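Long-range contacts in beta-galactosidase (Streptococcus pneumoniae, PDB 4CU9), which probably binds galactose-containing glycans as a carbohydrate-binding module of the pneumococcal surface beta-galactosidase BgaA, which hydrolyses terminal galactose residues: residues N17-S22 against D33-L38; S22-I27 against R47-W52; G41-N46 against A175-T180; Q81-F86 against G146-V151. All blocks are in the same frame, centred on the assembly; numbering follows the deposited sequence. Where two conformers were deposited one is given.

Contact 1: residues N17-S22 against D33-L38. With CA (calcium ion), chain C.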
# COMPACT_ATOMS: atom_id res chain seq x y z
N ASN A 17 0.99 -10.43 -8.92
CA ASN A 17 0.40 -9.26 -8.24
C ASN A 17 1.24 -8.01 -8.39
O ASN A 17 2.50 -8.05 -8.37
CB ASN A 17 0.17 -9.50 -6.76
CG ASN A 17 -0.75 -10.67 -6.45
OD1 ASN A 17 -1.62 -11.06 -7.23
ND2 ASN A 17 -0.62 -11.16 -5.23
N GLN A 18 0.55 -6.88 -8.54
CA GLN A 18 1.19 -5.59 -8.77
C GLN A 18 0.95 -4.62 -7.62
O GLN A 18 -0.21 -4.28 -7.33
CB GLN A 18 0.65 -4.97 -10.07
CG GLN A 18 1.25 -3.61 -10.38
CD GLN A 18 2.77 -3.70 -10.60
OE1 GLN A 18 3.22 -4.34 -11.54
NE2 GLN A 18 3.56 -3.11 -9.71
N ALA A 19 2.04 -4.18 -6.98
CA ALA A 19 1.94 -3.24 -5.91
C ALA A 19 1.70 -1.88 -6.53
O ALA A 19 2.08 -1.63 -7.67
CB ALA A 19 3.19 -3.24 -5.06
N PHE A 20 0.97 -1.04 -5.81
CA PHE A 20 0.71 0.34 -6.26
C PHE A 20 0.68 1.30 -5.11
O PHE A 20 0.38 0.90 -3.95
CB PHE A 20 -0.57 0.44 -7.11
CG PHE A 20 -1.82 0.24 -6.31
CD1 PHE A 20 -2.29 -1.03 -6.07
CD2 PHE A 20 -2.42 1.32 -5.73
CE1 PHE A 20 -3.43 -1.20 -5.29
CE2 PHE A 20 -3.54 1.16 -4.93
CZ PHE A 20 -4.03 -0.10 -4.71
N ALA A 21 0.88 2.58 -5.44
CA ALA A 21 0.76 3.65 -4.47
C ALA A 21 0.27 4.98 -5.05
O ALA A 21 0.51 5.28 -6.22
CB ALA A 21 2.05 3.85 -3.69
N SER A 22 -0.43 5.74 -4.23
CA SER A 22 -0.82 7.10 -4.61
C SER A 22 0.39 8.01 -4.89
O SER A 22 0.31 8.87 -5.77
CB SER A 22 -1.73 7.72 -3.54
OG SER A 22 -1.13 7.83 -2.28
N ASP A 33 13.85 4.15 -3.19
CA ASP A 33 12.55 3.62 -2.74
C ASP A 33 11.76 3.19 -3.96
O ASP A 33 11.80 3.86 -5.00
CB ASP A 33 11.76 4.66 -1.96
CG ASP A 33 12.51 5.21 -0.76
OD1 ASP A 33 13.38 4.52 -0.19
OD2 ASP A 33 12.13 6.32 -0.36
N ARG A 34 11.05 2.07 -3.86
CA ARG A 34 10.28 1.53 -4.97
C ARG A 34 9.04 0.86 -4.42
O ARG A 34 9.10 0.12 -3.43
CB ARG A 34 11.08 0.46 -5.75
CG ARG A 34 12.39 0.92 -6.40
CD ARG A 34 12.16 1.96 -7.49
NE ARG A 34 13.43 2.42 -8.11
CZ ARG A 34 14.13 3.51 -7.77
NH1 ARG A 34 13.72 4.37 -6.82
NH2 ARG A 34 15.26 3.77 -8.43
N VAL A 35 7.91 1.09 -5.07
CA VAL A 35 6.65 0.48 -4.63
C VAL A 35 6.69 -1.04 -4.87
O VAL A 35 6.06 -1.81 -4.16
CB VAL A 35 5.45 1.10 -5.33
CG1 VAL A 35 5.35 0.63 -6.79
CG2 VAL A 35 4.18 0.76 -4.60
N ASP A 36 7.45 -1.48 -5.86
CA ASP A 36 7.56 -2.89 -6.14
C ASP A 36 8.24 -3.65 -5.01
O ASP A 36 8.12 -4.85 -4.95
CB ASP A 36 8.29 -3.10 -7.47
CG ASP A 36 7.37 -2.80 -8.68
OD1 ASP A 36 6.25 -3.36 -8.78
OD2 ASP A 36 7.76 -2.00 -9.57
N TYR A 37 8.92 -2.96 -4.09
CA TYR A 37 9.50 -3.62 -2.93
C TYR A 37 8.44 -4.04 -1.91
O TYR A 37 8.75 -4.83 -1.02
CB TYR A 37 10.53 -2.74 -2.23
CG TYR A 37 11.77 -2.43 -3.05
CD1 TYR A 37 12.23 -3.32 -3.99
CD2 TYR A 37 12.47 -1.25 -2.86
CE1 TYR A 37 13.36 -3.05 -4.76
CE2 TYR A 37 13.63 -0.98 -3.60
CZ TYR A 37 14.06 -1.89 -4.56
OH TYR A 37 15.19 -1.68 -5.36
N LEU A 38 7.20 -3.56 -2.07
CA LEU A 38 6.10 -3.92 -1.18
C LEU A 38 5.69 -5.39 -1.24
O LEU A 38 5.23 -5.93 -0.23
CB LEU A 38 4.85 -3.13 -1.48
CG LEU A 38 4.79 -1.67 -1.03
CD1 LEU A 38 3.42 -1.12 -1.38
CD2 LEU A 38 5.01 -1.54 0.45
CA CA C . 9.69 -6.23 0.47
O HOH W 1 4.66 -5.22 -7.58
O HOH W 2 11.76 -5.20 0.57
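Ala19 and Ala21 of strand 18-21 press their methyl groups onto Val35 and Leu38. This is part of the calcium-bearing beta-sandwich of a galactose-binding-like domain. The loop that leaves strand 18-21 returns here and makes a 3-10 turn against that strand. The apolar side is tight. Ala19 CB sits 3.3 Å from Val35 O and also touches Leu38 CB at 3.9 Å. Val35 CG2 lies anti to its backbone N. Val35 CG2 rests against the backbone at Phe20 C, 3.6 Å away, and reaches Ala21 CB as well. Trp49 of strand 49-50 packs on Ala21, Val35 and Leu38, which places this side of the contact in the core.

The other side is polar, looser and partly exposed. Gln18 CG is anti to the backbone N, chi1 179°, and the chain then bends at chi2. Its amide comes round to Asp36, and Gln18 NE2 donates to Asp36 OD1 at 2.9 Å. The carboxylate oxygen is met on its syn side, with the amide and carboxylate planes 69° apart. The same NE2 gives a straighter bond to Ala19 O, in the plane of both groups. Two acceptors therefore fix the rotation of the amide. Asp36 OD2 is held separately by Tyr114 OH.

Within the 3-10 segment, Tyr37 O binds the calcium ion. Asp40, Asp42, Ile177 and Glu178 also bind this ion. Beside the Gln18 amide, water 1 accepts from Ala19 N and donates to Asp36 OD1 at 2.7 Å.

Contact 2: residues S22-I27 against R47-W52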
# COMPACT_ATOMS: atom_id res chain seq x y z
N SER A 22 -0.43 5.74 -4.23
CA SER A 22 -0.82 7.10 -4.61
C SER A 22 0.39 8.01 -4.89
O SER A 22 0.31 8.87 -5.77
CB SER A 22 -1.73 7.72 -3.54
OG SER A 22 -1.13 7.83 -2.28
N ALA A 23 1.44 7.85 -4.08
CA ALA A 23 2.70 8.56 -4.27
C ALA A 23 3.90 7.74 -3.82
O ALA A 23 3.77 6.93 -2.92
CB ALA A 23 2.71 9.86 -3.49
N THR A 24 5.07 7.97 -4.43
CA THR A 24 6.25 7.23 -4.05
C THR A 24 7.46 8.13 -4.30
O THR A 24 7.48 8.89 -5.27
CB THR A 24 6.41 5.93 -4.90
OG1 THR A 24 5.33 5.03 -4.70
CG2 THR A 24 7.71 5.21 -4.63
N ASN A 25 8.46 8.02 -3.42
CA ASN A 25 9.75 8.70 -3.59
C ASN A 25 10.65 7.91 -4.56
O ASN A 25 11.67 7.33 -4.18
CB ASN A 25 10.41 8.85 -2.23
CG ASN A 25 11.78 9.47 -2.29
OD1 ASN A 25 11.99 10.46 -2.99
ND2 ASN A 25 12.69 8.92 -1.53
N ASP A 26 10.24 7.86 -5.81
CA ASP A 26 11.02 7.16 -6.85
C ASP A 26 11.28 8.05 -8.07
O ASP A 26 11.61 7.54 -9.14
CB ASP A 26 10.32 5.85 -7.29
CG ASP A 26 8.96 6.09 -7.92
OD1 ASP A 26 8.55 7.27 -8.08
OD2 ASP A 26 8.33 5.08 -8.28
N ILE A 27 11.10 9.35 -7.91
CA ILE A 27 11.24 10.29 -9.02
C ILE A 27 12.69 10.81 -9.11
O ILE A 27 13.27 10.88 -10.19
CB ILE A 27 10.30 11.49 -8.82
CG1 ILE A 27 8.83 11.04 -8.78
CG2 ILE A 27 10.51 12.52 -9.91
CD1 ILE A 27 8.49 10.10 -9.92
N ARG A 47 15.37 -2.09 1.14
CA ARG A 47 14.45 -2.17 0.02
C ARG A 47 13.06 -1.81 0.52
O ARG A 47 12.28 -2.68 0.92
CB ARG A 47 14.46 -3.55 -0.59
CG ARG A 47 15.78 -3.94 -1.25
CD ARG A 47 15.82 -5.42 -1.60
NE ARG A 47 14.72 -5.85 -2.50
CZ ARG A 47 14.79 -5.85 -3.83
NH1 ARG A 47 15.89 -5.45 -4.46
NH2 ARG A 47 13.75 -6.28 -4.56
N ARG A 48 12.73 -0.53 0.50
CA ARG A 48 11.45 -0.09 1.03
C ARG A 48 10.70 0.79 0.04
O ARG A 48 11.29 1.35 -0.88
CB ARG A 48 11.65 0.64 2.34
CG ARG A 48 12.54 1.85 2.18
CD ARG A 48 13.26 2.19 3.44
NE ARG A 48 14.08 3.38 3.22
CZ ARG A 48 15.41 3.43 3.32
NH1 ARG A 48 16.12 2.38 3.67
NH2 ARG A 48 16.02 4.57 3.10
N TRP A 49 9.39 0.84 0.21
CA TRP A 49 8.57 1.85 -0.39
C TRP A 49 8.43 2.97 0.63
O TRP A 49 8.23 2.74 1.82
CB TRP A 49 7.19 1.29 -0.75
CG TRP A 49 6.24 2.39 -1.07
CD1 TRP A 49 6.12 3.04 -2.25
CD2 TRP A 49 5.35 3.00 -0.17
NE1 TRP A 49 5.15 4.01 -2.16
CE2 TRP A 49 4.67 4.01 -0.88
CE3 TRP A 49 5.00 2.77 1.17
CZ2 TRP A 49 3.70 4.81 -0.30
CZ3 TRP A 49 4.05 3.55 1.74
CH2 TRP A 49 3.41 4.57 1.02
N THR A 50 8.44 4.20 0.13
CA THR A 50 8.19 5.34 0.94
C THR A 50 7.55 6.40 0.05
O THR A 50 7.68 6.36 -1.19
CB THR A 50 9.60 5.79 1.33
OG1 THR A 50 10.07 5.16 2.54
CG2 THR A 50 9.83 7.16 1.21
N ASN A 51 6.85 7.34 0.67
CA ASN A 51 6.38 8.56 -0.07
C ASN A 51 7.04 9.79 0.48
O ASN A 51 6.49 10.88 0.44
CB ASN A 51 4.87 8.71 0.04
CG ASN A 51 4.43 9.12 1.43
OD1 ASN A 51 5.03 8.68 2.43
ND2 ASN A 51 3.41 9.97 1.51
N TRP A 52 8.26 9.61 1.01
CA TRP A 52 9.05 10.70 1.56
C TRP A 52 9.23 11.81 0.50
O TRP A 52 9.43 11.55 -0.70
CB TRP A 52 10.45 10.22 2.01
CG TRP A 52 11.24 11.32 2.71
CD1 TRP A 52 11.15 11.67 4.01
CD2 TRP A 52 12.18 12.21 2.10
NE1 TRP A 52 11.97 12.75 4.27
CE2 TRP A 52 12.62 13.09 3.11
CE3 TRP A 52 12.69 12.35 0.80
CZ2 TRP A 52 13.55 14.10 2.86
CZ3 TRP A 52 13.61 13.36 0.55
CH2 TRP A 52 14.03 14.23 1.58
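Trp49 reaches from strand 49-50 to the chain at Ala23 and Thr24, and its indole N-H makes the side-chain hydrogen bonds of the contact. From CB, the ring is set off with CG anti to the backbone N, chi1 167°. CD1 is the first ring atom to meet the other segment. Trp49 CD1 lies 3.3 Å from Thr24 OG1 and also touches Thr24 CG2. Trp49 NE1 comes next and donates to Thr24 OG1 at 2.7 Å. The hydroxyl oxygen lies in the indole plane, but the bond is bent to 139° at the hydrogen. The same N-H makes a second, weak bond to Ala23 O. CE2 and then CZ2 pass beside that carbonyl, with Trp49 CZ2 to Ala23 O at 3.4 Å. The bond to Thr24 OG1, with the weak one to Ala23 O, helps set the turn of the indole. Thr24 OG1 has a further hydrogen-bond partner in Ser115 O.

The backbones meet beside the indole. Asn25 N donates to Thr50 O at 2.9 Å and nearly straight, while Thr24 CA makes a CA-H...O contact with the same carbonyl. Asn25 is the centre of an inverse gamma turn. Asn25 CB lies 3.3 Å from Trp52 O, and ND2 is hydrogen-bonded to Asp33 OD2.

The touching parts run 85° apart. In this galactose-binding-like beta-sandwich, the loop after strand 18-21 thus crosses strand 49-50, which pairs antiparallel with strand 173-182. Trp49 packs on Met176 of that strand and on Val62 and Ala64 of strand 61-70, and Ser22 rests on Tyr117 of helix 117-120.

Contact 3: residues G41-N46 against A175-T180. With CA (calcium ion), chain C.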
# COMPACT_ATOMS: atom_id res chain seq x y z
N GLY A 41 8.50 -10.27 -1.34
CA GLY A 41 8.91 -11.29 -0.39
C GLY A 41 10.11 -10.96 0.46
O GLY A 41 10.40 -11.68 1.41
N ASP A 42 10.81 -9.86 0.12
CA ASP A 42 12.05 -9.49 0.76
C ASP A 42 11.73 -8.58 1.95
O ASP A 42 10.85 -7.73 1.86
CB ASP A 42 13.00 -8.80 -0.24
CG ASP A 42 14.13 -8.07 0.44
OD1 ASP A 42 15.17 -8.70 0.69
OD2 ASP A 42 13.96 -6.87 0.78
N HIS A 43 12.45 -8.77 3.05
CA HIS A 43 12.25 -7.95 4.24
C HIS A 43 13.51 -7.18 4.62
O HIS A 43 13.69 -6.84 5.76
CB HIS A 43 11.71 -8.80 5.39
CG HIS A 43 10.33 -9.32 5.15
ND1 HIS A 43 9.19 -8.72 5.66
CD2 HIS A 43 9.89 -10.38 4.42
CE1 HIS A 43 8.12 -9.38 5.25
NE2 HIS A 43 8.52 -10.39 4.50
N SER A 44 14.35 -6.83 3.63
CA SER A 44 15.52 -6.00 3.87
C SER A 44 15.08 -4.56 4.13
O SER A 44 14.29 -3.99 3.36
CB SER A 44 16.45 -6.00 2.65
OG SER A 44 16.72 -7.32 2.20
N GLU A 45 15.64 -3.94 5.16
CA GLU A 45 15.39 -2.54 5.49
C GLU A 45 15.80 -1.58 4.39
O GLU A 45 15.26 -0.47 4.29
CB GLU A 45 16.08 -2.15 6.82
CG GLU A 45 15.57 -3.00 7.97
CD GLU A 45 15.99 -2.51 9.34
OE1 GLU A 45 16.77 -1.55 9.45
OE2 GLU A 45 15.51 -3.13 10.32
N ASN A 46 16.72 -2.02 3.53
CA ASN A 46 17.22 -1.17 2.45
C ASN A 46 16.43 -1.27 1.15
O ASN A 46 16.78 -0.61 0.17
CB ASN A 46 18.69 -1.48 2.21
CG ASN A 46 19.57 -0.97 3.33
OD1 ASN A 46 20.34 -1.71 3.93
ND2 ASN A 46 19.44 0.32 3.63
N ALA A 175 6.75 4.65 5.54
CA ALA A 175 7.68 3.70 4.95
C ALA A 175 7.30 2.25 5.24
O ALA A 175 6.86 1.92 6.36
CB ALA A 175 9.10 3.98 5.44
N MET A 176 7.39 1.41 4.22
CA MET A 176 7.05 0.01 4.33
C MET A 176 8.00 -0.88 3.60
O MET A 176 8.48 -0.55 2.49
CB MET A 176 5.63 -0.32 3.79
CG MET A 176 4.50 0.48 4.36
SD MET A 176 2.86 -0.10 3.84
CE MET A 176 2.70 -1.62 4.70
N ILE A 177 8.22 -2.04 4.21
CA ILE A 177 9.09 -3.05 3.63
C ILE A 177 8.31 -4.16 2.94
O ILE A 177 8.81 -4.77 2.02
CB ILE A 177 10.00 -3.62 4.74
CG1 ILE A 177 11.02 -2.55 5.14
CG2 ILE A 177 10.72 -4.89 4.31
CD1 ILE A 177 11.60 -2.79 6.52
N GLU A 178 7.11 -4.45 3.44
CA GLU A 178 6.28 -5.47 2.84
C GLU A 178 4.81 -5.23 3.17
O GLU A 178 4.46 -4.75 4.24
CB GLU A 178 6.72 -6.88 3.26
CG GLU A 178 6.16 -8.01 2.40
CD GLU A 178 6.85 -8.19 1.06
OE1 GLU A 178 7.87 -7.50 0.76
OE2 GLU A 178 6.39 -9.06 0.28
N MET A 179 3.97 -5.57 2.20
CA MET A 179 2.53 -5.53 2.39
C MET A 179 1.99 -6.76 1.67
O MET A 179 2.27 -6.93 0.49
CB MET A 179 1.96 -4.27 1.77
CG MET A 179 0.46 -4.21 1.70
SD MET A 179 -0.17 -2.76 0.88
CE MET A 179 0.44 -1.39 1.83
N THR A 180 1.20 -7.56 2.37
CA THR A 180 0.66 -8.81 1.83
C THR A 180 -0.81 -8.96 2.22
O THR A 180 -1.22 -8.55 3.34
CB THR A 180 1.44 -10.02 2.41
OG1 THR A 180 2.84 -9.75 2.40
CG2 THR A 180 1.21 -11.24 1.59
CA CA C . 9.69 -6.23 0.47
O HOH W 2 11.76 -5.20 0.57
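Glu178 places its CG anti to the backbone N, chi1 -164°, and bends at chi2, 78°, which brings CD toward the loop at Gly41 and Asp42. The two oxygens have separate tasks. Glu178 OE1 binds the calcium ion at 2.2 Å. Glu178 OE2 accepts from Gly41 N at 2.9 Å, met on the syn side and 29° out of the carboxylate plane.

Both segments supply backbone oxygens to the same ion, Asp42 O at 2.4 Å and Ile177 O at 2.3 Å. Tyr37 O, Asp40 OD1 and water 2 complete the six ligands. Asp42 also reaches the ion through that water, which donates to its OD2. The Asp42 carboxylate is held in an Asx turn, with Ser44 N donating to OD2 and Ser44 OG to OD1.

Apolar contacts flank the metal. Ile177 CG2 presses on His43 CA at 3.4 Å, and Ile177 CD1 reaches Glu45 CA. The His43 side chain crosses Glu178 at about a right angle, with His43 CE1 3.5 Å from Glu178 CB. The ring also meets that of His85. Opposite His85 the strand has a classic beta bulge of Ile177 and Glu178, and the chain bends there. This puts one carbonyl and the next side chain on the same ion.

All the protein ligands are oxygens, as suits calcium. Asp42 O and Glu178 OE1 lie only 3.2 Å apart without a hydrogen bond, and the shared ion probably offsets their repulsion. The site is consistent with the structural calcium of galactose-binding-like domains, tying the loop to strand 173-182.

Contact 4: residues Q81-F86 against G146-V151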
# COMPACT_ATOMS: atom_id res chain seq x y z
N GLN A 81 -6.87 -11.94 5.57
CA GLN A 81 -5.72 -11.70 6.42
C GLN A 81 -4.75 -10.79 5.66
O GLN A 81 -4.76 -10.74 4.42
CB GLN A 81 -5.03 -13.02 6.79
CG GLN A 81 -5.97 -14.07 7.41
CD GLN A 81 -5.21 -15.34 7.76
OE1 GLN A 81 -5.29 -16.35 7.06
NE2 GLN A 81 -4.48 -15.28 8.83
N ALA A 82 -3.92 -10.09 6.41
CA ALA A 82 -2.92 -9.21 5.83
C ALA A 82 -1.72 -9.15 6.72
O ALA A 82 -1.79 -9.42 7.92
CB ALA A 82 -3.48 -7.81 5.62
N LYS A 83 -0.60 -8.80 6.12
CA LYS A 83 0.64 -8.55 6.85
C LYS A 83 1.19 -7.20 6.44
O LYS A 83 1.14 -6.83 5.26
CB LYS A 83 1.70 -9.59 6.54
CG LYS A 83 1.33 -10.93 7.16
CD LYS A 83 2.21 -12.02 6.63
CE LYS A 83 1.76 -13.38 7.13
NZ LYS A 83 2.35 -13.65 8.47
N LEU A 84 1.73 -6.52 7.43
CA LEU A 84 2.28 -5.19 7.26
C LEU A 84 3.65 -5.13 7.90
O LEU A 84 3.79 -5.50 9.08
CB LEU A 84 1.36 -4.20 7.98
CG LEU A 84 -0.03 -3.99 7.41
CD1 LEU A 84 -0.91 -3.18 8.34
CD2 LEU A 84 0.13 -3.23 6.14
N HIS A 85 4.67 -4.68 7.16
CA HIS A 85 6.01 -4.47 7.73
C HIS A 85 6.42 -3.02 7.48
O HIS A 85 6.72 -2.65 6.33
CB HIS A 85 7.01 -5.40 7.05
CG HIS A 85 8.31 -5.56 7.78
ND1 HIS A 85 8.69 -4.78 8.85
CD2 HIS A 85 9.32 -6.45 7.60
CE1 HIS A 85 9.87 -5.18 9.30
NE2 HIS A 85 10.27 -6.21 8.56
N PHE A 86 6.44 -2.21 8.52
CA PHE A 86 6.79 -0.81 8.41
C PHE A 86 8.25 -0.58 8.70
O PHE A 86 8.90 -1.38 9.41
CB PHE A 86 5.93 0.03 9.36
CG PHE A 86 4.48 0.03 8.98
CD1 PHE A 86 4.04 0.77 7.90
CD2 PHE A 86 3.54 -0.66 9.72
CE1 PHE A 86 2.72 0.78 7.53
CE2 PHE A 86 2.23 -0.64 9.38
CZ PHE A 86 1.81 0.10 8.30
N GLY A 146 9.28 -2.17 12.76
CA GLY A 146 10.02 -3.22 13.45
C GLY A 146 9.50 -4.56 13.03
O GLY A 146 9.84 -5.03 11.97
N ASP A 147 8.68 -5.18 13.85
CA ASP A 147 8.19 -6.53 13.58
C ASP A 147 7.09 -6.44 12.54
O ASP A 147 6.40 -5.43 12.45
CB ASP A 147 7.60 -7.16 14.84
CG ASP A 147 8.65 -7.76 15.71
OD1 ASP A 147 9.24 -8.77 15.30
OD2 ASP A 147 8.87 -7.23 16.81
N GLU A 148 6.91 -7.52 11.81
CA GLU A 148 5.73 -7.71 10.97
C GLU A 148 4.45 -7.74 11.81
O GLU A 148 4.41 -8.33 12.90
CB GLU A 148 5.92 -8.99 10.14
CG GLU A 148 4.69 -9.72 9.70
CD GLU A 148 5.03 -10.92 8.85
OE1 GLU A 148 5.58 -10.68 7.76
OE2 GLU A 148 4.76 -12.07 9.28
N ILE A 149 3.42 -7.06 11.32
CA ILE A 149 2.13 -6.95 11.96
C ILE A 149 1.16 -7.84 11.21
O ILE A 149 1.12 -7.82 9.98
CB ILE A 149 1.59 -5.51 11.95
CG1 ILE A 149 2.50 -4.57 12.75
CG2 ILE A 149 0.18 -5.47 12.50
CD1 ILE A 149 2.41 -3.12 12.31
N ASN A 150 0.37 -8.63 11.94
CA ASN A 150 -0.58 -9.52 11.32
C ASN A 150 -1.98 -8.97 11.59
O ASN A 150 -2.27 -8.50 12.69
CB ASN A 150 -0.45 -10.97 11.82
CG ASN A 150 0.92 -11.57 11.53
OD1 ASN A 150 1.18 -12.06 10.43
ND2 ASN A 150 1.81 -11.54 12.52
N VAL A 151 -2.81 -9.01 10.56
CA VAL A 151 -4.15 -8.44 10.56
C VAL A 151 -5.17 -9.45 10.09
O VAL A 151 -4.90 -10.20 9.16
CB VAL A 151 -4.19 -7.21 9.61
CG1 VAL A 151 -5.61 -6.78 9.27
CG2 VAL A 151 -3.35 -6.05 10.11
O HOH W 3 -1.64 -12.69 8.75
O HOH W 4 6.21 -3.16 11.19
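Lys83 NZ is gripped by Asn150 of the facing strand and Glu148 just before it. Lys83 NZ donates to Asn150 OD1 at 2.8 Å, nearly along the C=O axis. Lys83 NZ also forms a salt bridge with Glu148 OE2 at 3.0 Å, approaching from above the carboxylate plane. Lys83 and Asn150 lie side by side and point the same way, whereas Glu148 crosses the lysine obliquely. A bend at chi4, -85°, turns NZ to these two oxygens. The lysine chain runs close to both groups, with Lys83 CD 3.7 Å from Glu148 OE2.

These residues are set by an antiparallel pairing of strands 73-86 and 149-158, within the beta-sandwich of the galactose-binding-like fold. Lys83 and Asn150 form a non-hydrogen-bonded pair. The hydrogen-bonded pairs on each side are Ala82 with Val151 and Leu84 with Ile149. In the second of these, Ile149 N to Leu84 O is 2.8 Å and nearly straight. Past Leu84 the partner is loop 146-148, and Gly146 N makes a weak bond to Phe86 O. Water 4 bridges there, accepting from Phe86 N and donating to Asp147 O at 2.6 Å.

The opposite face is apolar. Ile149 CD1 meets the edge of the Phe86 ring in its plane, 3.7 Å from Phe86 CD2. Leu84 CD1 touches Val151 CG2, and Ala82 CB faces Val151 CB. Trp163 of strand 160-166 packs on Leu84 and Val151. Met176 of strand 173-182 covers Leu84 and Phe86. Asn150 N is turned from strand 73-86 and is hydrogen-bonded to Asp140 OD1.

Overall arrangement
From the N terminus, strand 18-21 enters first, and contact 1 closes the short loop back to 33-38. Contact 2 starts at the shared Ser22 and reaches 47-52, so it crosses contact 1. Asn25 and Asp33 join the two. Contact 3 starts inside the loop closed by contact 2 and runs to 175-180 near the C terminus, so these also cross. Contact 4 is nested within contact 3 and joins strands 73-86 and 149-158. Contacts 1 and 3 meet at the calcium ion. Strand 173-182 links contacts 2, 3 and 4, pairing with strands 49-50 and 73-86. Contacts 1 and 4 do not touch.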